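Local structure of Low molecular weight protein-tyrosine-phosphatase yfkJ (Bacillus subtilis, 4ETM) at the interface of chains A and B. The protein removes phosphate from phosphotyrosine residues of proteins as a low molecular weight tyrosine phosphatase and takes part in resistance to ethanol stress. Coordinates in Å, arbitrary orientation; residue numbers count along the deposited sequence, not the author numbering. Chains: chain A/B, Low molecular weight protein-tyrosine-phosphatase yfkJ.

The interface of chains A and B. Residues chain A 107-108, 111-112, 114-115; chain B 26, 59, 108, 111-112, 115-116.
Two copies of one helix cross face to face here, about a two-fold axis, and each sends a serine hydroxyl to a backbone carbonyl of the other. B:Ser112 OG donates to the backbone carbonyl A:Gly111 O at 2.6 Å, and A:Ser112 OG returns the bond to B:Gly111 O at 2.7 Å. Each OG lies anti to its own carbonyl carbon, beside the backbone N (chi1 -63° in A, -59° in B), so it also reaches back one helical turn to Glu108 of its own chain, at 3.2 Å from A:Ser112 OG to A:Glu108 O. The hydroxyl thus bridges two helices, coming in above the plane of both carbonyls.

A charged pair crosses obliquely at one end of the patch, its guanidinium and carboxylate planes turned against each other. A:Arg114, extended from CG to NE, presents its guanidinium edge to the equally extended B:Glu108. A:Arg114 NE donates to the carboxylate oxygen B:Glu108 OE1 at 3.1 Å in a nearly straight hydrogen bond and salt bridge (166° at H); the acceptor lies in the guanidinium plane, yet the donor stands above the carboxylate plane. Water 1 joins A:Arg114 NH2 to B:Glu108 OE2. A second water links the hydroxyls of A:Ser115, which is poorly ordered, and B:Ser115.

With no side chain at A:Gly111 and B:Gly111, the backbones can come close: A:Gly111 CA lies 3.9 Å from B:Glu108 CA, and A:Glu108 CA faces B:Gly111 CA in the same way. Beside them, the CB atoms of A:Ser112 and B:Ser115 touch at 3.9 Å. B:Leu26 and B:Ile59 flank A:Arg114 and A:Ser115 more loosely.

The nucleophile B:Cys25 lies about 9 Å from the patch centre, so the partner sits near the active-site mouth and might limit access; whether the dimer forms in solution the structure alone does not show. Helix 107-117 of A packs on helix 107-116 of B, with B:Leu26 at the rim in the phosphate-binding P-loop, the CX5R motif from B:Cys25 to B:Arg31.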
loop_
_atom_site.group_PDB
_atom_site.type_symbol
_atom_site.label_atom_id
_atom_site.label_comp_id
_atom_site.label_asym_id
_atom_site.label_seq_id
_atom_site.Cartn_x
_atom_site.Cartn_y
_atom_site.Cartn_z
ATOM N N ALA A 107 3.397 2.199 -2.805
ATOM C CA ALA A 107 2.685 1.008 -2.375
ATOM C C ALA A 107 1.608 1.386 -1.368
ATOM O O ALA A 107 0.505 0.834 -1.394
ATOM C CB ALA A 107 3.648 -0.022 -1.788
ATOM N N GLU A 108 1.907 2.336 -0.490
ATOM C CA GLU A 108 0.864 2.806 0.425
ATOM C C GLU A 108 -0.373 3.308 -0.311
ATOM O O GLU A 108 -1.506 3.033 0.106
ATOM C CB GLU A 108 1.396 3.851 1.418
ATOM C CG GLU A 108 2.413 3.272 2.393
ATOM C CD GLU A 108 2.990 4.321 3.338
ATOM O OE1 GLU A 108 2.801 5.525 3.081
ATOM O OE2 GLU A 108 3.639 3.946 4.334
ATOM N N GLY A 111 -2.428 0.443 -1.480
ATOM C CA GLY A 111 -3.149 -0.125 -0.359
ATOM C C GLY A 111 -4.357 0.705 0.033
ATOM O O GLY A 111 -5.408 0.155 0.358
ATOM N N SER A 112 -4.211 2.029 0.002
ATOM C CA SER A 112 -5.333 2.905 0.315
ATOM C C SER A 112 -6.460 2.747 -0.684
ATOM O O SER A 112 -7.623 2.727 -0.293
ATOM C CB SER A 112 -4.894 4.364 0.382
ATOM O OG SER A 112 -3.963 4.551 1.435
ATOM N N ARG A 114 -7.074 0.130 -2.302
ATOM C CA ARG A 114 -7.641 -1.207 -2.080
ATOM C C ARG A 114 -8.673 -1.221 -0.960
ATOM O O ARG A 114 -9.679 -1.922 -1.039
ATOM C CB ARG A 114 -6.534 -2.220 -1.777
ATOM C CG ARG A 114 -5.555 -2.497 -2.925
ATOM C CD ARG A 114 -4.851 -3.842 -2.712
ATOM N NE ARG A 114 -3.762 -4.050 -3.664
ATOM C CZ ARG A 114 -3.937 -4.371 -4.942
ATOM N NH1 ARG A 114 -5.163 -4.530 -5.428
ATOM N NH2 ARG A 114 -2.885 -4.530 -5.740
ATOM N N SER A 115 -8.396 -0.458 0.089
ATOM C CA SER A 115 -9.320 -0.262 1.196
ATOM C C SER A 115 -10.597 0.458 0.737
ATOM O O SER A 115 -11.662 0.309 1.338
ATOM C CB SER A 115 -8.622 0.554 2.299
ATOM O OG SER A 115 -9.429 0.701 3.460
ATOM N N LEU B 26 -3.346 -8.865 3.514
ATOM C CA LEU B 26 -4.349 -8.572 2.503
ATOM C C LEU B 26 -5.507 -9.542 2.588
ATOM O O LEU B 26 -6.655 -9.119 2.716
ATOM C CB LEU B 26 -3.742 -8.584 1.100
ATOM C CG LEU B 26 -4.758 -8.293 -0.010
ATOM C CD1 LEU B 26 -5.461 -6.959 0.200
ATOM C CD2 LEU B 26 -4.026 -8.303 -1.330
ATOM N N ILE B 59 -7.233 -6.869 5.075
ATOM C CA ILE B 59 -7.814 -5.730 4.397
ATOM C C ILE B 59 -8.974 -6.142 3.480
ATOM O O ILE B 59 -10.021 -5.482 3.468
ATOM C CB ILE B 59 -6.742 -4.988 3.572
ATOM C CG1 ILE B 59 -5.624 -4.465 4.489
ATOM C CG2 ILE B 59 -7.388 -3.901 2.733
ATOM C CD1 ILE B 59 -6.144 -3.682 5.689
ATOM N N GLU B 108 1.505 -1.772 1.470
ATOM C CA GLU B 108 0.132 -1.672 0.978
ATOM C C GLU B 108 -0.812 -1.761 2.171
ATOM O O GLU B 108 -1.740 -0.961 2.292
ATOM C CB GLU B 108 -0.194 -2.751 -0.048
ATOM C CG GLU B 108 0.512 -2.512 -1.377
ATOM C CD GLU B 108 0.050 -3.454 -2.482
ATOM O OE1 GLU B 108 -0.994 -4.120 -2.323
ATOM O OE2 GLU B 108 0.739 -3.530 -3.518
ATOM N N GLY B 111 -0.903 1.471 4.056
ATOM C CA GLY B 111 -1.737 2.424 3.340
ATOM C C GLY B 111 -3.220 2.181 3.577
ATOM O O GLY B 111 -3.990 3.129 3.770
ATOM N N SER B 112 -3.615 0.912 3.568
ATOM C CA SER B 112 -5.012 0.578 3.823
ATOM C C SER B 112 -5.443 1.009 5.207
ATOM O O SER B 112 -6.514 1.576 5.386
ATOM C CB SER B 112 -5.246 -0.919 3.691
ATOM O OG SER B 112 -4.902 -1.385 2.402
ATOM N N SER B 115 -5.576 4.905 5.781
ATOM C CA SER B 115 -6.758 5.461 5.117
ATOM C C SER B 115 -8.039 5.124 5.896
ATOM O O SER B 115 -8.919 5.986 6.062
ATOM C CB SER B 115 -6.839 4.981 3.653
ATOM O OG SER B 115 -8.057 5.393 3.058
ATOM N N MET B 116 -8.139 3.887 6.379
ATOM C CA MET B 116 -9.280 3.470 7.200
ATOM C C MET B 116 -9.364 4.320 8.461
ATOM O O MET B 116 -10.454 4.674 8.923
ATOM C CB MET B 116 -9.158 1.994 7.586
ATOM C CG MET B 116 -10.449 1.400 8.083
ATOM S SD MET B 116 -10.196 -0.300 8.593
ATOM C CE MET B 116 -9.219 -0.842 7.211
HETATM O O HOH W 1 -0.216 -4.402 -5.817
HETATM O O HOH W 2 -9.963 3.464 3.546
#